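Local structure of Ton_1535 (Thermococcus onnurineus, 3ZPJ) at residues Met242-Glu247 / Glu274-Thr279; Gly246-Ala251 / Thr291-Leu296; Val265-Phe270 / Leu296-Lys301. The protein is of unknown function but folds as an all-helical alpha-solenoid that contains an unusual left-handed helical turn. All blocks are in the same frame, centred on the assembly; numbering follows the deposited sequence.

Contact 1. Residues Met242-Glu247 / Glu274-Thr279; sequences MRLIGE and ESPRFT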
loop_
_atom_site.group_PDB
_atom_site.type_symbol
_atom_site.label_atom_id
_atom_site.label_comp_id
_atom_site.label_asym_id
_atom_site.label_seq_id
_atom_site.Cartn_x
_atom_site.Cartn_y
_atom_site.Cartn_z
ATOM N N MET A 242 -13.679 -3.428 -13.776
ATOM C CA MET A 242 -12.564 -3.386 -12.836
ATOM C C MET A 242 -11.608 -4.548 -13.089
ATOM O O MET A 242 -10.398 -4.399 -12.973
ATOM C CB MET A 242 -13.043 -3.375 -11.383
ATOM C CG MET A 242 -13.522 -2.013 -10.905
ATOM S SD MET A 242 -14.389 -2.090 -9.317
ATOM C CE MET A 242 -13.093 -1.569 -8.202
ATOM N N ARG A 243 -12.153 -5.698 -13.460
ATOM C CA ARG A 243 -11.317 -6.849 -13.779
ATOM C C ARG A 243 -10.493 -6.631 -15.046
ATOM O O ARG A 243 -9.371 -7.121 -15.170
ATOM C CB ARG A 243 -12.157 -8.111 -13.945
ATOM C CG ARG A 243 -11.293 -9.334 -14.114
ATOM C CD ARG A 243 -12.084 -10.602 -14.191
ATOM N NE ARG A 243 -11.333 -11.608 -14.936
ATOM C CZ ARG A 243 -11.803 -12.806 -15.266
ATOM N NH1 ARG A 243 -13.030 -13.166 -14.902
ATOM N NH2 ARG A 243 -11.037 -13.646 -15.951
ATOM N N LEU A 244 -11.067 -5.900 -15.991
ATOM C CA LEU A 244 -10.372 -5.574 -17.215
ATOM C C LEU A 244 -9.224 -4.612 -16.914
ATOM O O LEU A 244 -8.077 -4.869 -17.287
ATOM C CB LEU A 244 -11.342 -4.984 -18.241
ATOM C CG LEU A 244 -10.787 -4.600 -19.614
ATOM C CD1 LEU A 244 -9.788 -5.616 -20.098
ATOM C CD2 LEU A 244 -11.935 -4.488 -20.624
ATOM N N ILE A 245 -9.534 -3.506 -16.246
ATOM C CA ILE A 245 -8.519 -2.512 -15.935
ATOM C C ILE A 245 -7.408 -3.167 -15.124
ATOM O O ILE A 245 -6.229 -2.937 -15.376
ATOM C CB ILE A 245 -9.094 -1.307 -15.150
ATOM C CG1 ILE A 245 -9.629 -0.241 -16.102
ATOM C CG2 ILE A 245 -8.017 -0.642 -14.301
ATOM C CD1 ILE A 245 -10.866 -0.620 -16.808
ATOM N N GLY A 246 -7.788 -4.007 -14.172
ATOM C CA GLY A 246 -6.816 -4.589 -13.262
ATOM C C GLY A 246 -5.858 -5.489 -14.013
ATOM O O GLY A 246 -4.642 -5.453 -13.800
ATOM N N GLU A 247 -6.405 -6.298 -14.909
ATOM C CA GLU A 247 -5.566 -7.173 -15.713
ATOM C C GLU A 247 -4.624 -6.351 -16.594
ATOM O O GLU A 247 -3.445 -6.672 -16.707
ATOM C CB GLU A 247 -6.410 -8.180 -16.496
ATOM C CG GLU A 247 -7.034 -9.268 -15.601
ATOM C CD GLU A 247 -8.022 -10.187 -16.320
ATOM O OE1 GLU A 247 -8.467 -9.864 -17.444
ATOM O OE2 GLU A 247 -8.364 -11.246 -15.756
ATOM N N GLU A 274 -17.046 -11.215 -22.316
ATOM C CA GLU A 274 -17.703 -10.282 -23.208
ATOM C C GLU A 274 -17.311 -8.890 -22.767
ATOM O O GLU A 274 -17.057 -8.657 -21.581
ATOM C CB GLU A 274 -19.221 -10.457 -23.179
ATOM C CG GLU A 274 -19.697 -11.666 -23.958
ATOM C CD GLU A 274 -19.070 -11.737 -25.337
ATOM O OE1 GLU A 274 -19.160 -10.738 -26.084
ATOM O OE2 GLU A 274 -18.476 -12.786 -25.667
ATOM N N SER A 275 -17.228 -7.978 -23.730
ATOM C CA SER A 275 -16.924 -6.589 -23.440
ATOM C C SER A 275 -17.997 -6.044 -22.508
ATOM O O SER A 275 -19.174 -5.994 -22.868
ATOM C CB SER A 275 -16.867 -5.763 -24.730
ATOM O OG SER A 275 -16.023 -6.372 -25.692
ATOM N N PRO A 276 -17.594 -5.656 -21.292
ATOM C CA PRO A 276 -18.542 -5.077 -20.340
ATOM C C PRO A 276 -19.039 -3.719 -20.820
ATOM O O PRO A 276 -18.665 -3.253 -21.903
ATOM C CB PRO A 276 -17.701 -4.908 -19.073
ATOM C CG PRO A 276 -16.287 -4.817 -19.563
ATOM C CD PRO A 276 -16.230 -5.739 -20.738
ATOM N N ARG A 277 -19.883 -3.090 -20.016
ATOM C CA ARG A 277 -20.382 -1.769 -20.339
ATOM C C ARG A 277 -19.497 -0.743 -19.674
ATOM O O ARG A 277 -19.104 -0.906 -18.518
ATOM C CB ARG A 277 -21.798 -1.618 -19.837
ATOM C CG ARG A 277 -22.463 -0.307 -20.177
ATOM C CD ARG A 277 -23.872 -0.316 -19.618
ATOM N NE ARG A 277 -24.465 -1.645 -19.733
ATOM C CZ ARG A 277 -24.569 -2.504 -18.724
ATOM N NH1 ARG A 277 -24.119 -2.168 -17.520
ATOM N NH2 ARG A 277 -25.113 -3.696 -18.920
ATOM N N PHE A 278 -19.197 0.323 -20.401
ATOM C CA PHE A 278 -18.165 1.242 -19.969
ATOM C C PHE A 278 -18.698 2.617 -19.656
ATOM O O PHE A 278 -19.575 3.119 -20.351
ATOM C CB PHE A 278 -17.102 1.355 -21.050
ATOM C CG PHE A 278 -16.354 0.082 -21.298
ATOM C CD1 PHE A 278 -15.590 -0.493 -20.298
ATOM C CD2 PHE A 278 -16.396 -0.530 -22.535
ATOM C CE1 PHE A 278 -14.893 -1.663 -20.531
ATOM C CE2 PHE A 278 -15.698 -1.693 -22.772
ATOM C CZ PHE A 278 -14.949 -2.261 -21.773
ATOM N N THR A 279 -18.167 3.231 -18.603
ATOM C CA THR A 279 -18.365 4.656 -18.425
ATOM C C THR A 279 -17.265 5.330 -19.219
ATOM O O THR A 279 -16.232 4.720 -19.488
ATOM C CB THR A 279 -18.208 5.076 -16.986
ATOM O OG1 THR A 279 -16.898 4.726 -16.553
ATOM C CG2 THR A 279 -19.241 4.393 -16.107
#
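L244 in the helical segment 242-247 lies across from P276 in the irregular segment 274-279, their CA atoms 8.8 Å apart, so side chains alone bridge the gap. One methyl of L244 does the touching. L244 CD2 meets the far end of the F278 ring, 3.9 Å from F278 CZ, arriving at the ring edge and close to its plane, and the two side chains cross at about a right angle. Chi1 of L244 (-179°) sets CG anti to the backbone N, which lets CD2 reach F278. The same L244 CD2 also approaches P276, at 4.5 Å from P276 CD, a looser apolar contact. Within the loop, the carbonyl O of P276 sits 3.4 Å above one face of F278, offset toward the rim. V241, on the helix carrying L244, touches both P276 and F278, while V283 and I286 of helix 280-293 touch the F278 side chain as well. On the helix itself R243 NE bonds E247 OE2 at 3.1 Å, nearly straight at 170°, an i to i+4 salt bridge. This is plain apolar packing in an alpha-solenoid: the loop joining helices 262-271 and 280-293 folds back onto helix 240-256, just before T279 N-caps the next helix.

Contact 2. Residues Gly246-Ala251 / Thr291-Leu296; sequences GELEVA and TELGNL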
loop_
_atom_site.group_PDB
_atom_site.type_symbol
_atom_site.label_atom_id
_atom_site.label_comp_id
_atom_site.label_asym_id
_atom_site.label_seq_id
_atom_site.Cartn_x
_atom_site.Cartn_y
_atom_site.Cartn_z
ATOM N N GLY A 246 -7.788 -4.007 -14.172
ATOM C CA GLY A 246 -6.816 -4.589 -13.262
ATOM C C GLY A 246 -5.858 -5.489 -14.013
ATOM O O GLY A 246 -4.642 -5.453 -13.800
ATOM N N GLU A 247 -6.405 -6.298 -14.909
ATOM C CA GLU A 247 -5.566 -7.173 -15.713
ATOM C C GLU A 247 -4.624 -6.351 -16.594
ATOM O O GLU A 247 -3.445 -6.672 -16.707
ATOM C CB GLU A 247 -6.410 -8.180 -16.496
ATOM C CG GLU A 247 -7.034 -9.268 -15.601
ATOM C CD GLU A 247 -8.022 -10.187 -16.320
ATOM O OE1 GLU A 247 -8.467 -9.864 -17.444
ATOM O OE2 GLU A 247 -8.364 -11.246 -15.756
ATOM N N LEU A 248 -5.125 -5.256 -17.164
ATOM C CA LEU A 248 -4.291 -4.372 -17.977
ATOM C C LEU A 248 -3.178 -3.695 -17.182
ATOM O O LEU A 248 -2.043 -3.596 -17.655
ATOM C CB LEU A 248 -5.142 -3.329 -18.700
ATOM C CG LEU A 248 -6.081 -3.949 -19.737
ATOM C CD1 LEU A 248 -6.938 -2.910 -20.448
ATOM C CD2 LEU A 248 -5.264 -4.711 -20.744
ATOM N N GLU A 249 -3.506 -3.220 -15.983
ATOM C CA GLU A 249 -2.513 -2.607 -15.121
ATOM C C GLU A 249 -1.423 -3.632 -14.820
ATOM O O GLU A 249 -0.239 -3.311 -14.816
ATOM C CB GLU A 249 -3.157 -2.066 -13.821
ATOM C CG GLU A 249 -4.130 -0.905 -14.053
ATOM C CD GLU A 249 -4.685 -0.272 -12.764
ATOM O OE1 GLU A 249 -4.917 -1.003 -11.772
ATOM O OE2 GLU A 249 -4.915 0.966 -12.766
ATOM N N VAL A 250 -1.823 -4.877 -14.596
ATOM C CA VAL A 250 -0.849 -5.911 -14.307
ATOM C C VAL A 250 0.025 -6.187 -15.522
ATOM O O VAL A 250 1.244 -6.302 -15.403
ATOM C CB VAL A 250 -1.510 -7.196 -13.799
ATOM C CG1 VAL A 250 -0.575 -8.383 -13.973
ATOM C CG2 VAL A 250 -1.862 -7.029 -12.343
ATOM N N ALA A 251 -0.591 -6.261 -16.696
ATOM C CA ALA A 251 0.171 -6.471 -17.922
ATOM C C ALA A 251 1.199 -5.348 -18.066
ATOM O O ALA A 251 2.338 -5.578 -18.455
ATOM C CB ALA A 251 -0.747 -6.514 -19.124
ATOM N N THR A 291 -2.352 2.384 -24.692
ATOM C CA THR A 291 -1.286 3.155 -25.304
ATOM C C THR A 291 0.059 2.879 -24.626
ATOM O O THR A 291 1.021 2.509 -25.296
ATOM C CB THR A 291 -1.592 4.650 -25.312
ATOM O OG1 THR A 291 -2.725 4.883 -26.152
ATOM C CG2 THR A 291 -0.407 5.428 -25.864
ATOM N N GLU A 292 0.122 3.026 -23.304
ATOM C CA GLU A 292 1.367 2.764 -22.576
ATOM C C GLU A 292 1.823 1.320 -22.756
ATOM O O GLU A 292 3.009 1.012 -22.690
ATOM C CB GLU A 292 1.226 3.114 -21.083
ATOM C CG GLU A 292 0.795 4.558 -20.859
ATOM C CD GLU A 292 0.651 4.949 -19.388
ATOM O OE1 GLU A 292 1.118 4.198 -18.499
ATOM O OE2 GLU A 292 0.063 6.023 -19.120
ATOM N N LEU A 293 0.874 0.430 -22.997
ATOM C CA LEU A 293 1.214 -0.962 -23.249
ATOM C C LEU A 293 1.846 -1.148 -24.627
ATOM O O LEU A 293 2.622 -2.077 -24.834
ATOM C CB LEU A 293 -0.028 -1.842 -23.122
ATOM C CG LEU A 293 -0.439 -2.216 -21.703
ATOM C CD1 LEU A 293 -1.911 -2.641 -21.655
ATOM C CD2 LEU A 293 0.471 -3.313 -21.177
ATOM N N GLY A 294 1.506 -0.270 -25.569
ATOM C CA GLY A 294 1.983 -0.407 -26.932
ATOM C C GLY A 294 1.004 -1.105 -27.853
ATOM O O GLY A 294 1.326 -1.397 -29.002
ATOM N N ASN A 295 -0.196 -1.391 -27.360
ATOM C CA ASN A 295 -1.234 -1.936 -28.223
ATOM C C ASN A 295 -1.996 -0.769 -28.850
ATOM O O ASN A 295 -3.091 -0.414 -28.421
ATOM C CB ASN A 295 -2.170 -2.875 -27.448
ATOM C CG ASN A 295 -3.081 -3.701 -28.362
ATOM O OD1 ASN A 295 -3.526 -3.240 -29.422
ATOM N ND2 ASN A 295 -3.369 -4.930 -27.941
ATOM N N LEU A 296 -1.404 -0.169 -29.872
ATOM C CA LEU A 296 -1.989 1.015 -30.475
ATOM C C LEU A 296 -3.249 0.715 -31.290
ATOM O O LEU A 296 -4.090 1.595 -31.472
ATOM C CB LEU A 296 -0.934 1.788 -31.280
ATOM C CG LEU A 296 0.263 2.130 -30.382
ATOM C CD1 LEU A 296 1.348 2.927 -31.090
ATOM C CD2 LEU A 296 -0.201 2.867 -29.138
#
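L293 reaches out from the last turn of helix 280-293 and spreads its two methyls over two different residues of helix 240-256. L293 CD1 lies 4.0 Å from L248 CD2, a methyl-to-methyl meeting of two leucines whose side chains cross at about a right angle. L293 CD2 goes to A251, about one turn further along, 3.8 Å from A251 C and 4.0 Å from A251 CB. The short alanine side chain thus lets the leucine methyl come down onto the helix backbone, and the backbones are closest at this point, with A251 CA and L293 CA 7.7 Å apart. With CG of L293 anti to its own carbonyl carbon (chi1 -80°), CD1 and CD2 are placed over L248 and A251 respectively. The first side-chain bond of L293 heads toward helix 240-256, whereas that of L248 is set across the line to L293.

All three residues are buried. V266 of helix 262-271 packs against both A251 and L293, and L248 also touches I286 and L289, so the apolar cluster draws on three successive helices. Polar contacts border it: K255 NZ bonds the carbonyl O of L293, and E292 forms a salt bridge with R256.

Directly after L293 the chain changes course. G294 has positive phi (96°) and ends the helix in a Schellman motif, with its N bonded to T291 O; N295 then N-caps helix 296-303 through OD1 and the N of R298. In this alpha-solenoid the two motifs join helices 280-293 and 296-303 by a short turn, with L293 packed on helix 240-256.

Contact 3. Residues Val265-Phe270 / Leu296-Lys301; sequences VVDKAF and LRRALK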
loop_
_atom_site.group_PDB
_atom_site.type_symbol
_atom_site.label_atom_id
_atom_site.label_comp_id
_atom_site.label_asym_id
_atom_site.label_seq_id
_atom_site.Cartn_x
_atom_site.Cartn_y
_atom_site.Cartn_z
ATOM N N VAL A 265 -1.290 -11.697 -21.199
ATOM C CA VAL A 265 -2.281 -11.250 -20.226
ATOM C C VAL A 265 -3.270 -10.277 -20.861
ATOM O O VAL A 265 -4.466 -10.288 -20.548
ATOM C CB VAL A 265 -1.636 -10.571 -19.004
ATOM C CG1 VAL A 265 -2.722 -10.009 -18.093
ATOM C CG2 VAL A 265 -0.742 -11.569 -18.242
ATOM N N VAL A 266 -2.760 -9.447 -21.764
ATOM C CA VAL A 266 -3.564 -8.449 -22.461
ATOM C C VAL A 266 -4.599 -9.121 -23.359
ATOM O O VAL A 266 -5.777 -8.746 -23.378
ATOM C CB VAL A 266 -2.664 -7.571 -23.338
ATOM C CG1 VAL A 266 -3.472 -6.858 -24.399
ATOM C CG2 VAL A 266 -1.881 -6.580 -22.483
ATOM N N ASP A 267 -4.157 -10.118 -24.112
ATOM C CA ASP A 267 -5.082 -10.781 -25.025
ATOM C C ASP A 267 -6.163 -11.478 -24.226
ATOM O O ASP A 267 -7.335 -11.382 -24.551
ATOM C CB ASP A 267 -4.355 -11.748 -25.954
ATOM C CG ASP A 267 -3.530 -11.025 -26.995
ATOM O OD1 ASP A 267 -3.688 -9.788 -27.099
ATOM O OD2 ASP A 267 -2.737 -11.685 -27.707
ATOM N N LYS A 268 -5.762 -12.120 -23.136
ATOM C CA LYS A 268 -6.706 -12.842 -22.308
ATOM C C LYS A 268 -7.689 -11.895 -21.639
ATOM O O LYS A 268 -8.852 -12.231 -21.456
ATOM C CB LYS A 268 -5.986 -13.671 -21.248
ATOM C CG LYS A 268 -6.938 -14.523 -20.429
ATOM C CD LYS A 268 -6.301 -15.098 -19.183
ATOM C CE LYS A 268 -7.374 -15.376 -18.140
ATOM N NZ LYS A 268 -8.251 -14.172 -17.914
ATOM N N ALA A 269 -7.225 -10.701 -21.293
ATOM C CA ALA A 269 -8.076 -9.738 -20.600
ATOM C C ALA A 269 -9.278 -9.302 -21.435
ATOM O O ALA A 269 -10.278 -8.844 -20.880
ATOM C CB ALA A 269 -7.272 -8.531 -20.155
ATOM N N PHE A 270 -9.171 -9.439 -22.757
ATOM C CA PHE A 270 -10.275 -9.120 -23.662
ATOM C C PHE A 270 -10.946 -10.389 -24.160
ATOM O O PHE A 270 -12.146 -10.415 -24.419
ATOM C CB PHE A 270 -9.770 -8.342 -24.876
ATOM C CG PHE A 270 -9.412 -6.929 -24.576
ATOM C CD1 PHE A 270 -8.128 -6.596 -24.169
ATOM C CD2 PHE A 270 -10.357 -5.929 -24.683
ATOM C CE1 PHE A 270 -7.795 -5.287 -23.881
ATOM C CE2 PHE A 270 -10.026 -4.615 -24.393
ATOM C CZ PHE A 270 -8.738 -4.294 -23.994
ATOM N N LEU A 296 -1.404 -0.169 -29.872
ATOM C CA LEU A 296 -1.989 1.015 -30.475
ATOM C C LEU A 296 -3.249 0.715 -31.290
ATOM O O LEU A 296 -4.090 1.595 -31.472
ATOM C CB LEU A 296 -0.934 1.788 -31.280
ATOM C CG LEU A 296 0.263 2.130 -30.382
ATOM C CD1 LEU A 296 1.348 2.927 -31.090
ATOM C CD2 LEU A 296 -0.201 2.867 -29.138
ATOM N N ARG A 297 -3.397 -0.525 -31.757
ATOM C CA ARG A 297 -4.615 -0.906 -32.478
ATOM C C ARG A 297 -5.830 -0.785 -31.567
ATOM O O ARG A 297 -6.780 -0.060 -31.877
ATOM C CB ARG A 297 -4.536 -2.333 -33.047
ATOM C CG ARG A 297 -5.894 -2.850 -33.548
ATOM C CD ARG A 297 -5.861 -4.277 -34.116
ATOM N NE ARG A 297 -5.775 -5.329 -33.095
ATOM C CZ ARG A 297 -6.820 -5.881 -32.473
ATOM N NH1 ARG A 297 -8.053 -5.475 -32.743
ATOM N NH2 ARG A 297 -6.636 -6.837 -31.570
ATOM N N ARG A 298 -5.796 -1.499 -30.443
ATOM C CA ARG A 298 -6.901 -1.477 -29.491
ATOM C C ARG A 298 -7.047 -0.089 -28.881
ATOM O O ARG A 298 -8.161 0.387 -28.680
ATOM C CB ARG A 298 -6.688 -2.502 -28.378
ATOM C CG ARG A 298 -6.791 -3.963 -28.788
ATOM C CD ARG A 298 -6.579 -4.831 -27.558
ATOM N NE ARG A 298 -6.531 -6.259 -27.839
ATOM C CZ ARG A 298 -7.608 -7.028 -27.941
ATOM N NH1 ARG A 298 -8.816 -6.493 -27.805
ATOM N NH2 ARG A 298 -7.479 -8.326 -28.186
ATOM N N ALA A 299 -5.917 0.556 -28.597
ATOM C CA ALA A 299 -5.922 1.879 -27.984
ATOM C C ALA A 299 -6.671 2.883 -28.844
ATOM O O ALA A 299 -7.395 3.736 -28.335
ATOM C CB ALA A 299 -4.504 2.358 -27.712
ATOM N N LEU A 300 -6.527 2.765 -30.156
ATOM C CA LEU A 300 -7.257 3.652 -31.044
ATOM C C LEU A 300 -8.760 3.392 -30.986
ATOM O O LEU A 300 -9.554 4.340 -31.001
ATOM C CB LEU A 300 -6.740 3.548 -32.476
ATOM C CG LEU A 300 -7.244 4.657 -33.393
ATOM C CD1 LEU A 300 -6.833 6.012 -32.843
ATOM C CD2 LEU A 300 -6.731 4.470 -34.817
ATOM N N LYS A 301 -9.156 2.121 -30.916
ATOM C CA LYS A 301 -10.582 1.795 -30.845
ATOM C C LYS A 301 -11.196 2.510 -29.656
ATOM O O LYS A 301 -12.255 3.132 -29.765
ATOM C CB LYS A 301 -10.821 0.300 -30.658
ATOM C CG LYS A 301 -10.333 -0.611 -31.752
ATOM C CD LYS A 301 -10.496 -2.057 -31.286
ATOM C CE LYS A 301 -10.012 -3.034 -32.327
ATOM N NZ LYS A 301 -10.577 -2.689 -33.654
#
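R298 lays its guanidinium over one face of the F270 ring, the two planes only 17° apart and their centres separated by 4.2 Å. R298 NH1 makes the closest approach, 3.3 Å from F270 CG, and sits above the rim at the CB end of the ring. Further back along the arginine, R298 CD stands over the face near the other end, 3.9 Å from F270 CE1, adding a CH-pi contact. The two side chains therefore run past each other in opposite directions. An arginine chain extended from CG to NE gives it this reach, since the nearest CA atoms, those of F270 and R298, are 10.2 Å apart.

The other face of the R298 guanidinium has R297 NH2 above it, offset toward the rim, so the group lies between a ring and a second arginine. D267, nearly one helical turn before F270, brings OD1 to 4.2 Å from R298 NH2, beyond a salt bridge and oblique to the guanidinium plane. At the base of the arginine, its backbone N is capped by N295 and its side chain touches L290.

Chemically, this is an off-centre cation-pi stack in a surface contact. The ring offers its pi face to the positive charge, and the nearby carboxylate probably adds some electrostatic stabilisation, partly offsetting the closeness of R297.

How the contacts relate
Helix 240-256 comes first in the chain and supplies the leading segments of contacts 1 and 2, which share G246 and E247. Helix 262-271 follows and opens contact 3. Contact 1 then closes its loop at 274-279, contact 2 at 291-296, and contact 3 at 296-301, where it shares L296 with contact 2. Contacts 1 and 2 begin on overlapping parts of helix 240-256, whereas contact 3 crosses both of them, its first segment lying inside their loops and its second starting at the last residue of contact 2. A251 packing on V266, and L244 and E247 on A269, join helix 240-256 to helix 262-271. Together the three tie helices 240-256, 262-271, 280-293 and 296-303 into one C-terminal part of the solenoid.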